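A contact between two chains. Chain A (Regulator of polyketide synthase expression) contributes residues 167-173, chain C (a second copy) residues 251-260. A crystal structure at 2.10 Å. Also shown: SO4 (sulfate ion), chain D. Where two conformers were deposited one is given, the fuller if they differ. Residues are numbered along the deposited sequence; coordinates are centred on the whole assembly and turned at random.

Chain A (167-173) PERALLG
Chain C, residues 251-260: TTALAIGRMR

Chain A contributes the end of a helix that begins earlier in the chain, with phi/psi near -61/-41 over residues 167-171 and -79/-10 at Leu A172, and residues 251-260 of chain C are helical throughout, with phi/psi near -62/-43. The helix axes approach to 10.4 Å, and their N-to-C directions diverge by 72° (signed crossing angle -72°); the contacts on chain C come from Thr C252, Ala C255, Ile C256 and Met C259. The register is set by Glu A168 CA and Ala C255 CA, 6.8 Å apart, and by Leu A171 CA and Ile C256 CA at 7.6 Å. In chain C, i to i+4 bonds run from Ala C255 N to Thr C251 O (3.1 Å) through Arg C260 N to Ile C256 O (3.0 Å). The chain A helix closes in a Schellman motif: Gly A173 adopts phi/psi 109/14, and its N donates to Ala A170 O at 3.0 Å. A CB at these angles would be jammed against the preceding carbonyl oxygen.

No hydrogen bond crosses the interface; the 295 Å² buried reflects side-chain packing. Leu A171 (m, t) points toward chain C, placing its CB 4.2 Å from both Ile C256 CD1 and Met C259 CE, while its CD1 lies 4.1 Å from Thr C252 CG2. Ile C256 starts sideways, but its m, m rotamer brings CD1 nearer the leucine. Met C259, a selenomethionine in m, t, m, buries the most area: its SE lies 3.7 Å from Glu A168 CB and 3.8 Å from Leu A172 CG, a polarizable atom against aliphatic carbon. Leu A172 has the m, t rotamer of Leu A171; its CA-to-CB bond points sideways, but its end comes nearer chain C. Glu A168 (m, p, chi3 24°) contributes its aliphatic portion, with CG 4.2 Å from Ala C255 CB; its carboxylate oxygens are hydrogen-bonded elsewhere in the structure.

Away from this contact, Arg C258 (m, t, t) binds sulfate, donating from NE to O4 (3.1 Å) and from NH2 to O1 (3.2 Å).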

# COMPACT_ATOMS: atom_id res chain seq x y z
N PRO A 167 9.31 -16.66 15.41
CA PRO A 167 10.51 -16.71 14.56
C PRO A 167 10.33 -17.65 13.38
O PRO A 167 10.77 -17.33 12.28
CB PRO A 167 11.59 -17.24 15.51
CG PRO A 167 11.12 -16.89 16.86
CD PRO A 167 9.61 -17.04 16.80
N GLU A 168 9.68 -18.80 13.60
CA GLU A 168 9.52 -19.79 12.54
C GLU A 168 8.63 -19.28 11.41
O GLU A 168 8.95 -19.45 10.23
CB GLU A 168 8.96 -21.09 13.13
CG GLU A 168 9.94 -21.80 14.07
CD GLU A 168 10.13 -21.09 15.41
OE1 GLU A 168 9.22 -20.33 15.84
OE2 GLU A 168 11.19 -21.28 16.04
N ARG A 169 7.51 -18.66 11.76
CA ARG A 169 6.68 -17.96 10.79
C ARG A 169 7.49 -16.90 10.03
O ARG A 169 7.44 -16.83 8.79
CB ARG A 169 5.46 -17.32 11.48
CG ARG A 169 4.41 -18.34 11.93
CD ARG A 169 3.36 -17.70 12.84
NE ARG A 169 2.79 -16.51 12.23
CZ ARG A 169 2.08 -15.59 12.89
NH1 ARG A 169 1.84 -15.75 14.18
NH2 ARG A 169 1.61 -14.53 12.25
N ALA A 170 8.25 -16.08 10.76
CA ALA A 170 9.10 -15.07 10.11
C ALA A 170 10.07 -15.74 9.13
O ALA A 170 10.27 -15.27 8.02
CB ALA A 170 9.86 -14.25 11.15
N LEU A 171 10.64 -16.87 9.52
CA LEU A 171 11.56 -17.60 8.63
C LEU A 171 10.89 -18.07 7.35
O LEU A 171 11.54 -18.14 6.31
CB LEU A 171 12.17 -18.80 9.35
CG LEU A 171 13.21 -18.42 10.41
CD1 LEU A 171 13.51 -19.61 11.31
CD2 LEU A 171 14.48 -17.87 9.74
N LEU A 172 9.60 -18.39 7.43
CA LEU A 172 8.83 -18.82 6.26
C LEU A 172 8.39 -17.66 5.37
O LEU A 172 7.88 -17.89 4.28
CB LEU A 172 7.58 -19.61 6.67
CG LEU A 172 7.80 -20.93 7.40
CD1 LEU A 172 6.47 -21.59 7.76
CD2 LEU A 172 8.65 -21.86 6.57
N GLY A 173 8.56 -16.43 5.85
CA GLY A 173 8.24 -15.26 5.05
C GLY A 173 7.01 -14.52 5.55
O GLY A 173 6.45 -13.68 4.85
N THR C 251 20.28 -23.84 15.60
CA THR C 251 18.89 -23.84 16.03
C THR C 251 18.00 -23.44 14.86
O THR C 251 16.93 -24.04 14.60
CB THR C 251 18.65 -22.88 17.21
OG1 THR C 251 19.46 -23.27 18.33
CG2 THR C 251 17.20 -22.89 17.63
N THR C 252 18.44 -22.43 14.13
CA THR C 252 17.71 -21.97 12.95
C THR C 252 17.61 -23.08 11.89
O THR C 252 16.53 -23.34 11.35
CB THR C 252 18.34 -20.69 12.36
OG1 THR C 252 18.35 -19.67 13.37
CG2 THR C 252 17.53 -20.18 11.16
N ALA C 253 18.73 -23.75 11.62
CA ALA C 253 18.72 -24.83 10.63
C ALA C 253 17.77 -25.96 11.03
O ALA C 253 17.08 -26.53 10.18
CB ALA C 253 20.15 -25.38 10.39
N LEU C 254 17.71 -26.29 12.32
CA LEU C 254 16.78 -27.33 12.77
C LEU C 254 15.33 -26.93 12.52
O LEU C 254 14.51 -27.73 12.07
CB LEU C 254 16.99 -27.71 14.25
CG LEU C 254 18.36 -28.29 14.64
CD1 LEU C 254 18.34 -28.79 16.08
CD2 LEU C 254 18.77 -29.40 13.73
N ALA C 255 15.01 -25.68 12.81
CA ALA C 255 13.65 -25.18 12.57
C ALA C 255 13.34 -25.26 11.07
O ALA C 255 12.28 -25.76 10.68
CB ALA C 255 13.49 -23.76 13.11
N ILE C 256 14.26 -24.79 10.23
CA ILE C 256 14.05 -24.83 8.78
C ILE C 256 13.80 -26.28 8.33
O ILE C 256 12.85 -26.57 7.60
CB ILE C 256 15.26 -24.25 8.00
CG1 ILE C 256 15.34 -22.72 8.10
CG2 ILE C 256 15.22 -24.70 6.52
CD1 ILE C 256 14.12 -22.01 7.53
N GLY C 257 14.65 -27.18 8.80
CA GLY C 257 14.56 -28.58 8.41
C GLY C 257 13.27 -29.24 8.87
O GLY C 257 12.65 -29.98 8.11
N ARG C 258 12.88 -29.01 10.12
CA ARG C 258 11.69 -29.66 10.64
C ARG C 258 10.43 -29.17 9.92
O ARG C 258 9.54 -29.95 9.60
CB ARG C 258 11.58 -29.46 12.15
CG ARG C 258 12.50 -30.39 12.95
CD ARG C 258 12.68 -29.92 14.39
NE ARG C 258 13.51 -30.86 15.15
CZ ARG C 258 14.26 -30.54 16.20
NH1 ARG C 258 14.31 -29.30 16.65
NH2 ARG C 258 14.96 -31.49 16.81
N MSE C 259 10.37 -27.87 9.64
CA MSE C 259 9.24 -27.33 8.89
C MSE C 259 9.19 -27.92 7.47
O MSE C 259 8.12 -28.22 6.94
CB MSE C 259 9.33 -25.81 8.82
CG MSE C 259 9.20 -25.17 10.20
SE MSE C 259 9.03 -23.25 10.09
CE MSE C 259 10.84 -22.77 9.51
N ARG C 260 10.35 -28.08 6.87
CA ARG C 260 10.40 -28.58 5.50
C ARG C 260 10.06 -30.08 5.38
O ARG C 260 9.42 -30.49 4.41
CB ARG C 260 11.75 -28.26 4.86
CG ARG C 260 11.77 -28.53 3.37
CD ARG C 260 12.66 -27.55 2.62
NE ARG C 260 13.03 -28.10 1.32
CZ ARG C 260 13.89 -27.54 0.48
NH1 ARG C 260 14.47 -26.39 0.82
NH2 ARG C 260 14.16 -28.12 -0.69
S SO4 D . 13.48 -34.82 14.83
O1 SO4 D . 13.86 -34.46 16.20
O2 SO4 D . 14.28 -35.95 14.35
O3 SO4 D . 12.08 -35.21 14.81
O4 SO4 D . 13.68 -33.67 13.95